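Local structure of putative peroxiredoxin MT2298 (Mycobacterium tuberculosis, 5C04) at residues A[28-34]-A[121-126]; A[49-53]-A[139-145]; A[8-12]-A[22-26]. The protein probably reduces hydrogen peroxide and organic hydroperoxides to water and alcohols as a thiol-specific peroxidase, with mycoredoxin as the reductant, protecting the bacterium against oxidative stress. The protein carries 1 engineered substitution. Where two conformers were deposited one is given. Numbering follows the deposited sequence.

Contact 1: A[28-34]-A[121-126]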
ATOM      1  N   ARG A  28     -13.487  24.482   5.280  1.00 40.58           N
ATOM      2  CA  ARG A  28     -13.548  25.910   4.947  1.00 44.48           C
ATOM      3  C   ARG A  28     -14.483  26.664   5.860  1.00 44.46           C
ATOM      4  O   ARG A  28     -15.572  26.189   6.185  1.00 43.96           O
ATOM      5  CB  ARG A  28     -13.948  26.150   3.501  1.00 46.66           C
ATOM      6  CG  ARG A  28     -12.787  25.976   2.548  1.00 47.58           C
ATOM      7  CD  ARG A  28     -13.043  26.739   1.270  1.00 50.52           C
ATOM      8  NE  ARG A  28     -12.110  26.343   0.224  1.00 50.22           N
ATOM      9  CZ  ARG A  28     -12.120  26.835  -1.008  1.00 52.09           C
ATOM     10  NH1 ARG A  28     -13.023  27.743  -1.351  1.00 53.45           N
ATOM     11  NH2 ARG A  28     -11.228  26.415  -1.902  1.00 51.52           N
ATOM     12  N   GLY A  29     -14.017  27.838   6.278  1.00 45.46           N
ATOM     13  CA  GLY A  29     -14.757  28.714   7.174  1.00 46.16           C
ATOM     14  C   GLY A  29     -14.672  28.310   8.634  1.00 46.54           C
ATOM     15  O   GLY A  29     -15.136  29.057   9.498  1.00 49.78           O
ATOM     16  N   ALA A  30     -14.065  27.154   8.924  1.00 44.06           N
ATOM     17  CA  ALA A  30     -14.047  26.605  10.280  1.00 42.59           C
ATOM     18  C   ALA A  30     -12.629  26.419  10.825  1.00 40.96           C
ATOM     19  O   ALA A  30     -12.306  26.902  11.908  1.00 39.49           O
ATOM     20  CB  ALA A  30     -14.791  25.277  10.305  1.00 43.06           C
ATOM     21  N   LYS A  31     -11.785  25.708  10.080  1.00 37.96           N
ATOM     22  CA  LYS A  31     -10.444  25.366  10.546  1.00 35.88           C
ATOM     23  C   LYS A  31      -9.355  25.585   9.506  1.00 33.27           C
ATOM     24  O   LYS A  31      -9.574  25.404   8.298  1.00 33.18           O
ATOM     25  CB  LYS A  31     -10.424  23.909  10.997  1.00 37.10           C
ATOM     26  CG  LYS A  31     -11.333  23.623  12.179  1.00 39.85           C
ATOM     27  CD  LYS A  31     -11.229  22.174  12.612  1.00 41.69           C
ATOM     28  CE  LYS A  31     -12.328  21.789  13.584  1.00 43.89           C
ATOM     29  NZ  LYS A  31     -12.064  22.360  14.931  1.00 45.26           N
ATOM     30  N   ASN A  32      -8.177  25.966   9.995  1.00 32.05           N
ATOM     31  CA  ASN A  32      -6.933  25.835   9.249  1.00 31.38           C
ATOM     32  C   ASN A  32      -6.558  24.357   9.227  1.00 30.01           C
ATOM     33  O   ASN A  32      -6.750  23.646  10.219  1.00 31.02           O
ATOM     34  CB  ASN A  32      -5.815  26.664   9.879  1.00 30.77           C
ATOM     35  CG  ASN A  32      -6.212  28.115  10.049  1.00 32.14           C
ATOM     36  OD1 ASN A  32      -6.537  28.779   9.067  1.00 32.87           O
ATOM     37  ND2 ASN A  32      -6.226  28.595  11.290  1.00 33.65           N
ATOM     38  N   VAL A  33      -6.018  23.919   8.102  1.00 27.35           N
ATOM     39  CA  VAL A  33      -5.710  22.499   7.902  1.00 26.70           C
ATOM     40  C   VAL A  33      -4.234  22.306   7.630  1.00 25.70           C
ATOM     41  O   VAL A  33      -3.685  22.865   6.672  1.00 25.43           O
ATOM     42  CB  VAL A  33      -6.535  21.890   6.758  1.00 27.02           C
ATOM     43  CG1 VAL A  33      -6.279  20.381   6.663  1.00 26.11           C
ATOM     44  CG2 VAL A  33      -8.030  22.134   6.921  1.00 28.18           C
ATOM     45  N   LEU A  34      -3.623  21.439   8.440  1.00 24.41           N
ATOM     46  CA  LEU A  34      -2.253  20.989   8.250  1.00 23.84           C
ATOM     47  C   LEU A  34      -2.326  19.686   7.454  1.00 22.48           C
ATOM     48  O   LEU A  34      -2.935  18.708   7.920  1.00 22.87           O
ATOM     49  CB  LEU A  34      -1.577  20.707   9.588  1.00 23.90           C
ATOM     50  CG  LEU A  34      -0.131  20.225   9.534  1.00 23.73           C
ATOM     51  CD1 LEU A  34       0.829  21.282   9.026  1.00 24.76           C
ATOM     52  CD2 LEU A  34       0.299  19.711  10.897  1.00 24.87           C
ATOM     53  N   VAL A 121      -0.066  24.223   5.038  1.00 24.94           N
ATOM     54  CA  VAL A 121      -1.137  24.722   5.869  1.00 26.18           C
ATOM     55  C   VAL A 121      -2.093  25.480   4.960  1.00 28.64           C
ATOM     56  O   VAL A 121      -1.659  26.338   4.166  1.00 29.68           O
ATOM     57  CB  VAL A 121      -0.625  25.619   7.000  1.00 26.11           C
ATOM     58  CG1 VAL A 121      -1.822  26.245   7.714  1.00 27.44           C
ATOM     59  CG2 VAL A 121       0.265  24.838   7.955  1.00 25.22           C
ATOM     60  N   VAL A 122      -3.370  25.111   5.056  1.00 28.53           N
ATOM     61  CA  VAL A 122      -4.444  25.684   4.253  1.00 31.08           C
ATOM     62  C   VAL A 122      -5.271  26.535   5.183  1.00 32.02           C
ATOM     63  O   VAL A 122      -5.723  26.074   6.239  1.00 31.79           O
ATOM     64  CB  VAL A 122      -5.348  24.586   3.621  1.00 31.32           C
ATOM     65  CG1 VAL A 122      -6.404  25.204   2.722  1.00 32.35           C
ATOM     66  CG2 VAL A 122      -4.518  23.591   2.830  1.00 30.71           C
ATOM     67  N   ASP A 123      -5.481  27.801   4.821  1.00 33.88           N
ATOM     68  CA  ASP A 123      -6.228  28.655   5.726  1.00 35.36           C
ATOM     69  C   ASP A 123      -7.731  28.426   5.569  1.00 36.53           C
ATOM     70  O   ASP A 123      -8.164  27.587   4.770  1.00 35.23           O
ATOM     71  CB  ASP A 123      -5.814  30.137   5.595  1.00 36.63           C
ATOM     72  CG  ASP A 123      -6.299  30.801   4.323  1.00 38.74           C
ATOM     73  OD1 ASP A 123      -7.160  30.264   3.592  1.00 39.05           O
ATOM     74  OD2 ASP A 123      -5.820  31.934   4.074  1.00 40.41           O
ATOM     75  N   ARG A 124      -8.534  29.189   6.302  1.00 37.03           N
ATOM     76  CA  ARG A 124      -9.978  28.965   6.336  0.50 38.73           C
ATOM     77  C   ARG A 124     -10.678  29.332   5.024  1.00 39.79           C
ATOM     78  O   ARG A 124     -11.835  28.984   4.820  1.00 42.38           O
ATOM     79  CB  ARG A 124     -10.606  29.734   7.498  0.50 40.18           C
ATOM     80  CG  ARG A 124     -10.270  29.166   8.869  0.50 39.78           C
ATOM     81  CD  ARG A 124     -11.013  29.920   9.958  0.50 41.61           C
ATOM     82  NE  ARG A 124     -10.476  31.264  10.157  0.50 42.52           N
ATOM     83  CZ  ARG A 124      -9.573  31.592  11.079  0.50 42.80           C
ATOM     84  NH1 ARG A 124      -9.155  32.847  11.180  0.50 43.84           N
ATOM     85  NH2 ARG A 124      -9.082  30.674  11.902  0.50 41.91           N
ATOM     86  N   SER A 125      -9.969  30.020   4.127  1.00 40.35           N
ATOM     87  CA  SER A 125     -10.489  30.346   2.806  1.00 43.78           C
ATOM     88  C   SER A 125      -9.917  29.443   1.707  1.00 42.29           C
ATOM     89  O   SER A 125     -10.192  29.660   0.536  1.00 42.48           O
ATOM     90  CB  SER A 125     -10.181  31.804   2.455  1.00 47.64           C
ATOM     91  OG  SER A 125      -8.814  31.954   2.099  1.00 50.39           O
ATOM     92  N   GLY A 126      -9.109  28.447   2.075  1.00 40.44           N
ATOM     93  CA  GLY A 126      -8.596  27.476   1.102  1.00 39.51           C
ATOM     94  C   GLY A 126      -7.292  27.847   0.409  1.00 38.66           C
ATOM     95  O   GLY A 126      -6.933  27.251  -0.614  1.00 37.86           O
TER
HETATM   96  O   HOH W   1      -8.793  25.021  -1.129  1.00 39.22           O
HETATM   97  O   HOH W   2      -9.841  25.516   5.528  1.00 35.80           O
HETATM   98  O   HOH W   3      -7.522  31.115   8.430  1.00 38.86           O
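Backbone hydrogen bonds set the register. V33 N donates to V122 O (2.9 Å, 166°) and V122 N returns to V33 O (2.8 Å, 164°), so V33 and V122 form an antiparallel hydrogen-bonded pair, while L34 and V121 follow as a non-hydrogen-bonded pair. Beyond the strand ends, G29 N reaches R124 O (2.9 Å). One water joins two carbonyls, K31 O and D123 O; two others link a side chain to backbone, N32 OD1 to R124 N and R28 NH2 to G126 O. Apolar packing divides between the faces, with V33 CB to V122 CB (4.3 Å) on one and L34 CD1 to V121 CG2 (3.8 Å) on the other. Within 121-126, D123 OD1 accepts from S125 N (2.9 Å), an Asx turn within a type I turn from D123 to G126; D123 OD2 forms a salt bridge with R129. The V33-V122 and L34-V121 pairs make strands 32-37 and 114-122 neighbouring antiparallel strands of the central sheet of the thioredoxin fold.

Contact 2: A[49-53]-A[139-145]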
ATOM      1  N   GLU A  49       8.029  10.886  12.601  1.00 17.81           N
ATOM      2  CA  GLU A  49       7.299  12.136  12.351  1.00 17.99           C
ATOM      3  C   GLU A  49       5.879  12.057  12.870  1.00 19.16           C
ATOM      4  O   GLU A  49       5.418  12.988  13.540  1.00 17.87           O
ATOM      5  CB  GLU A  49       7.299  12.506  10.870  1.00 18.64           C
ATOM      6  CG  GLU A  49       8.680  12.728  10.271  1.00 19.06           C
ATOM      7  CD  GLU A  49       8.597  13.495   8.967  1.00 19.69           C
ATOM      8  OE1 GLU A  49       8.031  12.920   8.013  1.00 19.16           O
ATOM      9  OE2 GLU A  49       9.035  14.691   8.903  1.00 20.66           O
ATOM     10  N   LEU A  50       5.164  10.987  12.585  1.00 17.98           N
ATOM     11  CA  LEU A  50       3.783  10.887  13.074  1.00 18.99           C
ATOM     12  C   LEU A  50       3.718  10.624  14.577  1.00 18.95           C
ATOM     13  O   LEU A  50       2.771  11.048  15.212  1.00 20.12           O
ATOM     14  CB  LEU A  50       2.960   9.897  12.252  1.00 19.43           C
ATOM     15  CG  LEU A  50       2.635  10.342  10.819  1.00 21.86           C
ATOM     16  CD1 LEU A  50       1.520   9.443  10.269  1.00 21.66           C
ATOM     17  CD2 LEU A  50       2.314  11.802  10.661  1.00 25.43           C
ATOM     18  N   ASP A  51       4.702   9.940  15.151  1.00 19.19           N
ATOM     19  CA  ASP A  51       4.751   9.785  16.613  1.00 19.24           C
ATOM     20  C   ASP A  51       4.923  11.131  17.268  1.00 21.65           C
ATOM     21  O   ASP A  51       4.276  11.385  18.306  1.00 21.02           O
ATOM     22  CB  ASP A  51       5.861   8.807  17.043  1.00 20.49           C
ATOM     23  CG  ASP A  51       5.521   7.348  16.764  1.00 21.61           C
ATOM     24  OD1 ASP A  51       4.405   7.006  16.266  1.00 21.67           O
ATOM     25  OD2 ASP A  51       6.371   6.478  17.096  1.00 21.61           O
ATOM     26  N   GLN A  52       5.764  12.003  16.721  1.00 19.75           N
ATOM     27  CA  GLN A  52       5.939  13.362  17.280  0.50 21.34           C
ATOM     28  C   GLN A  52       4.604  14.112  17.166  1.00 21.38           C
ATOM     29  O   GLN A  52       4.180  14.793  18.109  1.00 22.76           O
ATOM     30  CB  GLN A  52       7.114  14.094  16.589  0.50 21.81           C
ATOM     31  CG  GLN A  52       7.173  15.628  16.692  0.50 23.04           C
ATOM     32  CD  GLN A  52       7.932  16.187  17.882  0.50 24.32           C
ATOM     33  OE1 GLN A  52       8.658  15.486  18.575  0.50 26.23           O
ATOM     34  NE2 GLN A  52       7.720  17.462  18.149  0.50 25.63           N
ATOM     35  N   LEU A  53       3.944  14.010  16.018  1.00 20.92           N
ATOM     36  CA  LEU A  53       2.642  14.679  15.824  1.00 21.25           C
ATOM     37  C   LEU A  53       1.636  14.172  16.868  1.00 22.91           C
ATOM     38  O   LEU A  53       0.948  14.974  17.546  1.00 23.28           O
ATOM     39  CB  LEU A  53       2.134  14.396  14.406  1.00 22.54           C
ATOM     40  CG  LEU A  53       1.044  15.311  13.843  1.00 25.06           C
ATOM     41  CD1 LEU A  53       0.856  15.055  12.352  1.00 26.43           C
ATOM     42  CD2 LEU A  53      -0.262  15.116  14.571  1.00 29.78           C
ATOM     43  N   VAL A 139      14.080  14.696   7.565  1.00 24.37           N
ATOM     44  CA  VAL A 139      13.122  14.840   8.662  1.00 24.36           C
ATOM     45  C   VAL A 139      12.709  16.288   8.776  1.00 25.05           C
ATOM     46  O   VAL A 139      13.572  17.169   8.834  1.00 26.12           O
ATOM     47  CB  VAL A 139      13.728  14.414  10.027  1.00 25.32           C
ATOM     48  CG1 VAL A 139      12.681  14.489  11.140  1.00 27.70           C
ATOM     49  CG2 VAL A 139      14.294  13.032   9.899  1.00 25.91           C
ATOM     50  N   ARG A 140      11.404  16.558   8.867  1.00 21.87           N
ATOM     51  CA  ARG A 140      10.907  17.924   8.942  1.00 23.01           C
ATOM     52  C   ARG A 140      11.023  18.491  10.353  1.00 23.44           C
ATOM     53  O   ARG A 140      11.073  17.738  11.335  1.00 24.21           O
ATOM     54  CB  ARG A 140       9.467  17.986   8.438  1.00 22.35           C
ATOM     55  CG  ARG A 140       9.369  17.706   6.959  1.00 21.99           C
ATOM     56  CD  ARG A 140       7.929  17.519   6.530  1.00 21.15           C
ATOM     57  NE  ARG A 140       7.493  16.165   6.803  1.00 20.22           N
ATOM     58  CZ  ARG A 140       6.438  15.604   6.215  1.00 19.82           C
ATOM     59  NH1 ARG A 140       5.639  16.329   5.436  1.00 20.59           N
ATOM     60  NH2 ARG A 140       6.182  14.331   6.442  1.00 18.86           N
ATOM     61  N   ASP A 141      11.072  19.823  10.429  1.00 24.37           N
ATOM     62  CA  ASP A 141      11.083  20.567  11.677  1.00 26.05           C
ATOM     63  C   ASP A 141       9.656  21.029  11.977  1.00 23.55           C
ATOM     64  O   ASP A 141       9.144  21.964  11.364  1.00 23.87           O
ATOM     65  CB  ASP A 141      12.025  21.766  11.515  1.00 28.71           C
ATOM     66  CG  ASP A 141      12.159  22.590  12.770  1.00 32.06           C
ATOM     67  OD1 ASP A 141      11.465  22.315  13.765  1.00 33.43           O
ATOM     68  OD2 ASP A 141      12.983  23.533  12.728  1.00 36.40           O
ATOM     69  N   GLN A 142       9.003  20.324  12.899  1.00 24.10           N
ATOM     70  CA  GLN A 142       7.606  20.574  13.200  1.00 23.20           C
ATOM     71  C   GLN A 142       7.328  21.925  13.911  1.00 24.91           C
ATOM     72  O   GLN A 142       6.211  22.393  13.934  1.00 24.60           O
ATOM     73  CB  GLN A 142       6.989  19.383  13.940  1.00 23.86           C
ATOM     74  CG  GLN A 142       7.110  18.087  13.140  1.00 22.82           C
ATOM     75  CD  GLN A 142       6.302  16.916  13.687  1.00 22.97           C
ATOM     76  OE1 GLN A 142       5.471  17.080  14.570  1.00 24.48           O
ATOM     77  NE2 GLN A 142       6.557  15.726  13.160  1.00 22.38           N
ATOM     78  N   ARG A 143       8.384  22.579  14.380  1.00 27.66           N
ATOM     79  CA  ARG A 143       8.228  23.957  14.868  1.00 28.61           C
ATOM     80  C   ARG A 143       7.651  24.908  13.811  1.00 27.78           C
ATOM     81  O   ARG A 143       6.913  25.836  14.110  1.00 29.80           O
ATOM     82  CB  ARG A 143       9.570  24.529  15.341  1.00 32.51           C
ATOM     83  CG  ARG A 143      10.322  23.732  16.385  1.00 34.13           C
ATOM     84  CD  ARG A 143      11.614  24.480  16.724  1.00 37.71           C
ATOM     85  NE  ARG A 143      12.409  24.720  15.512  1.00 39.90           N
ATOM     86  CZ  ARG A 143      13.264  25.724  15.316  1.00 43.78           C
ATOM     87  NH1 ARG A 143      13.504  26.631  16.266  1.00 43.98           N
ATOM     88  NH2 ARG A 143      13.902  25.812  14.149  1.00 44.07           N
ATOM     89  N   LEU A 144       7.992  24.661  12.552  1.00 25.37           N
ATOM     90  CA  LEU A 144       7.509  25.474  11.460  1.00 27.42           C
ATOM     91  C   LEU A 144       5.994  25.296  11.294  1.00 26.26           C
ATOM     92  O   LEU A 144       5.254  26.211  10.931  1.00 27.85           O
ATOM     93  CB  LEU A 144       8.266  25.134  10.177  1.00 29.73           C
ATOM     94  CG  LEU A 144       9.812  25.116  10.241  1.00 32.39           C
ATOM     95  CD1 LEU A 144      10.392  24.653   8.907  1.00 34.74           C
ATOM     96  CD2 LEU A 144      10.399  26.451  10.636  1.00 34.62           C
ATOM     97  N   TRP A 145       5.525  24.073  11.549  1.00 25.62           N
ATOM     98  CA  TRP A 145       4.121  23.779  11.417  1.00 25.15           C
ATOM     99  C   TRP A 145       3.283  24.469  12.468  1.00 25.65           C
ATOM    100  O   TRP A 145       2.300  25.090  12.157  1.00 25.64           O
ATOM    101  CB  TRP A 145       3.879  22.260  11.568  1.00 24.80           C
ATOM    102  CG  TRP A 145       4.696  21.350  10.675  1.00 23.60           C
ATOM    103  CD1 TRP A 145       5.575  21.692   9.661  1.00 24.23           C
ATOM    104  CD2 TRP A 145       4.656  19.915  10.690  1.00 21.69           C
ATOM    105  NE1 TRP A 145       6.112  20.551   9.101  1.00 22.88           N
ATOM    106  CE2 TRP A 145       5.539  19.453   9.694  1.00 21.69           C
ATOM    107  CE3 TRP A 145       3.954  18.984  11.466  1.00 22.00           C
ATOM    108  CZ2 TRP A 145       5.722  18.089   9.433  1.00 21.16           C
ATOM    109  CZ3 TRP A 145       4.136  17.649  11.204  1.00 20.59           C
ATOM    110  CH2 TRP A 145       5.029  17.218  10.224  1.00 20.81           C
TER
HETATM  111  O   HOH W   4       9.220  15.638  11.534  1.00 23.76           O
HETATM  112  O   HOH W   5       5.085  18.276  16.975  1.00 31.92           O
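This is a buried, mainly polar contact between helix 44-55, whose first turn holds C46, the probable active-site residue, and the segment leading into helix 143-150. Its core is a bidentate salt bridge: E49 OE1 accepts from R140 NH2 (2.8 Å, 173°) and E49 OE2 from R140 NE (3.0 Å, 175°), the carboxylate lying at the edge of the guanidinium, near its plane. E49 OE2 also takes R140 N (3.0 Å), so one carboxylate holds both side chain and backbone; E49 OE1 has a second charged partner in R117. Next to it, Q142 NE2 donates to E49 O (3.0 Å, 158°), a carbonyl that also accepts the helical bond from L53 N (3.1 Å). Two waters extend this network, one joining E49 OE2, R140 O and Q142 NE2, the other Q52 NE2 and Q142 OE1. Apolar contact is slight, L53 CD1 lying 4.3 Å from W145 CZ3. D141 OD1 caps R143 N (3.2 Å), and D141 also salt-bridges R143. The side chain of E49 is about 5 Å from that of C46, so this is a charged network beside C46, probably the peroxidatic cysteine, as in the thioredoxin-fold active site of other peroxiredoxins.

Contact 3: A[8-12]-A[22-26]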
ATOM      1  N   THR A   8      -4.334  28.363  -4.462  1.00 41.14           N
ATOM      2  CA  THR A   8      -5.514  27.724  -3.921  1.00 40.30           C
ATOM      3  C   THR A   8      -5.191  26.242  -3.775  1.00 37.49           C
ATOM      4  O   THR A   8      -4.719  25.605  -4.721  1.00 40.01           O
ATOM      5  CB  THR A   8      -6.730  27.923  -4.832  1.00 42.97           C
ATOM      6  OG1 THR A   8      -7.016  29.329  -4.929  1.00 45.09           O
ATOM      7  CG2 THR A   8      -7.960  27.197  -4.288  1.00 43.36           C
ATOM      8  N   ALA A   9      -5.426  25.711  -2.582  1.00 35.11           N
ATOM      9  CA  ALA A   9      -5.202  24.276  -2.311  1.00 33.84           C
ATOM     10  C   ALA A   9      -6.150  23.407  -3.147  1.00 34.81           C
ATOM     11  O   ALA A   9      -7.363  23.581  -3.050  1.00 36.68           O
ATOM     12  CB  ALA A   9      -5.446  24.004  -0.845  1.00 32.93           C
ATOM     13  N   PRO A  10      -5.611  22.441  -3.942  1.00 34.36           N
ATOM     14  CA  PRO A  10      -6.500  21.574  -4.714  1.00 34.37           C
ATOM     15  C   PRO A  10      -7.459  20.820  -3.815  1.00 33.23           C
ATOM     16  O   PRO A  10      -7.037  20.303  -2.780  1.00 32.85           O
ATOM     17  CB  PRO A  10      -5.527  20.624  -5.418  1.00 33.83           C
ATOM     18  CG  PRO A  10      -4.316  21.462  -5.633  1.00 35.14           C
ATOM     19  CD  PRO A  10      -4.219  22.341  -4.416  1.00 34.32           C
ATOM     20  N   ASP A  11      -8.731  20.722  -4.199  1.00 34.55           N
ATOM     21  CA  ASP A  11      -9.666  19.941  -3.391  1.00 34.79           C
ATOM     22  C   ASP A  11      -9.364  18.458  -3.559  1.00 33.38           C
ATOM     23  O   ASP A  11      -8.788  18.011  -4.560  1.00 35.35           O
ATOM     24  CB  ASP A  11     -11.139  20.158  -3.770  1.00 39.91           C
ATOM     25  CG  ASP A  11     -12.112  19.862  -2.589  1.00 42.69           C
ATOM     26  OD1 ASP A  11     -11.668  19.558  -1.446  1.00 37.80           O
ATOM     27  OD2 ASP A  11     -13.345  19.981  -2.811  1.00 48.53           O
ATOM     28  N   PHE A  12      -9.756  17.716  -2.545  1.00 32.51           N
ATOM     29  CA  PHE A  12      -9.667  16.276  -2.607  1.00 30.90           C
ATOM     30  C   PHE A  12     -10.712  15.643  -1.728  1.00 31.28           C
ATOM     31  O   PHE A  12     -11.172  16.249  -0.768  1.00 31.93           O
ATOM     32  CB  PHE A  12      -8.259  15.771  -2.214  1.00 29.83           C
ATOM     33  CG  PHE A  12      -7.822  16.129  -0.796  1.00 28.64           C
ATOM     34  CD1 PHE A  12      -8.343  15.467   0.308  1.00 28.42           C
ATOM     35  CD2 PHE A  12      -6.868  17.120  -0.576  1.00 29.55           C
ATOM     36  CE1 PHE A  12      -7.938  15.790   1.600  1.00 28.62           C
ATOM     37  CE2 PHE A  12      -6.454  17.441   0.710  1.00 29.09           C
ATOM     38  CZ  PHE A  12      -6.981  16.775   1.801  1.00 29.23           C
ATOM     39  N   VAL A  22     -13.121  11.964   3.799  1.00 30.30           N
ATOM     40  CA  VAL A  22     -12.663  13.261   4.286  1.00 29.79           C
ATOM     41  C   VAL A  22     -12.422  14.148   3.080  1.00 30.07           C
ATOM     42  O   VAL A  22     -11.734  13.761   2.151  1.00 30.69           O
ATOM     43  CB  VAL A  22     -11.358  13.090   5.061  1.00 28.90           C
ATOM     44  CG1 VAL A  22     -10.774  14.450   5.435  1.00 29.51           C
ATOM     45  CG2 VAL A  22     -11.573  12.233   6.296  1.00 29.00           C
ATOM     46  N   THR A  23     -13.030  15.345   3.080  1.00 32.52           N
ATOM     47  CA  THR A  23     -12.830  16.300   1.986  0.50 33.57           C
ATOM     48  C   THR A  23     -12.132  17.525   2.561  1.00 33.57           C
ATOM     49  O   THR A  23     -12.372  17.887   3.704  1.00 37.37           O
ATOM     50  CB  THR A  23     -14.167  16.683   1.302  0.50 36.00           C
ATOM     51  OG1 THR A  23     -14.675  15.556   0.585  0.50 36.21           O
ATOM     52  CG2 THR A  23     -14.013  17.860   0.319  0.50 37.05           C
ATOM     53  N   LEU A  24     -11.248  18.141   1.780  1.00 32.72           N
ATOM     54  CA  LEU A  24     -10.548  19.355   2.247  1.00 31.95           C
ATOM     55  C   LEU A  24     -11.544  20.516   2.438  1.00 34.34           C
ATOM     56  O   LEU A  24     -11.499  21.236   3.446  1.00 33.34           O
ATOM     57  CB  LEU A  24      -9.471  19.774   1.248  1.00 32.65           C
ATOM     58  CG  LEU A  24      -8.626  21.006   1.620  1.00 32.63           C
ATOM     59  CD1 LEU A  24      -7.853  20.755   2.898  1.00 32.78           C
ATOM     60  CD2 LEU A  24      -7.680  21.423   0.503  1.00 32.91           C
ATOM     61  N   ARG A  25     -12.430  20.672   1.461  1.00 36.40           N
ATOM     62  CA  ARG A  25     -13.414  21.785   1.458  1.00 38.22           C
ATOM     63  C   ARG A  25     -14.319  21.805   2.688  1.00 39.26           C
ATOM     64  O   ARG A  25     -14.764  22.893   3.113  1.00 41.55           O
ATOM     65  CB  ARG A  25     -14.257  21.707   0.191  1.00 40.87           C
ATOM     66  CG  ARG A  25     -15.121  22.928  -0.077  1.00 44.41           C
ATOM     67  CD  ARG A  25     -15.591  22.900  -1.513  1.00 46.35           C
ATOM     68  NE  ARG A  25     -14.523  23.301  -2.433  1.00 47.19           N
ATOM     69  CZ  ARG A  25     -14.412  24.506  -3.000  1.00 48.18           C
ATOM     70  NH1 ARG A  25     -15.298  25.456  -2.756  1.00 49.02           N
ATOM     71  NH2 ARG A  25     -13.405  24.756  -3.826  1.00 48.75           N
ATOM     72  N   GLY A  26     -14.600  20.634   3.254  1.00 40.26           N
ATOM     73  CA  GLY A  26     -15.354  20.515   4.509  1.00 41.29           C
ATOM     74  C   GLY A  26     -14.883  21.427   5.635  1.00 41.23           C
ATOM     75  O   GLY A  26     -15.680  21.848   6.473  1.00 43.77           O
TER
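The ring of F12 carries L24 over one face: L24 CB sits 4.0 Å from the ring centroid and 16° off its normal, a CH-pi contact, with F12 CE2 to L24 CB at 3.9 Å. L24 points toward the 8-12 segment, and its far end meets A9, with L24 CD2 3.7 Å from A9 CB and 3.5 Å from P10 O. One leucine therefore bridges both ends of A9-F12. F12 also packs on L35 and L24 on V33, both of strand 32-37, and this carries the cluster onto the central sheet. The backbones are tied by L24 N to F12 O (3.2 Å, 154°), and the same carbonyl receives a CA-H...O contact from T23, CA to O 3.2 Å. On the more exposed side, D11 OD1 accepts from R25 N (3.2 Å, 146°) as R25 begins a 3-10 segment, and D11 OD2 forms a salt bridge with R25 NE at a rather long 3.5 Å. A weak bond from F12 N to D11 OD1 (2.9 Å, 132°) brings the same oxygen back to its own backbone. The touching parts run 141° apart, roughly antiparallel, and at the hairpin end V22 is hydrogen-bonded through its backbone to L14. The contact thus closes the open end of the N-terminal beta hairpin formed by strands 13-16 and 21-23, an addition of peroxiredoxins to the thioredoxin core.

Overall arrangement
Contacts 1 and 3 are neighbours, their centres about 9 Å apart: G126 O and A9 N lie 2.9 Å apart, a probable hydrogen bond, V122 CG2 meets A9 CB at 3.8 Å, and V33 CG1 meets L24 CD1 at 4.1 Å, so the hairpin base packs on the sheet. Contact 2 lies across the chain's centre from contact 3, with centres about 22 Å apart and nearest atoms about 13 Å apart. Contact 1 touches both: L34 CD2 packs on W145 CE3 (3.8 Å), although contacts 1 and 2 have centres about 19 Å apart. Of the three, contact 2 adjoins the active site through E49, whereas contacts 1 and 3 lie away from it.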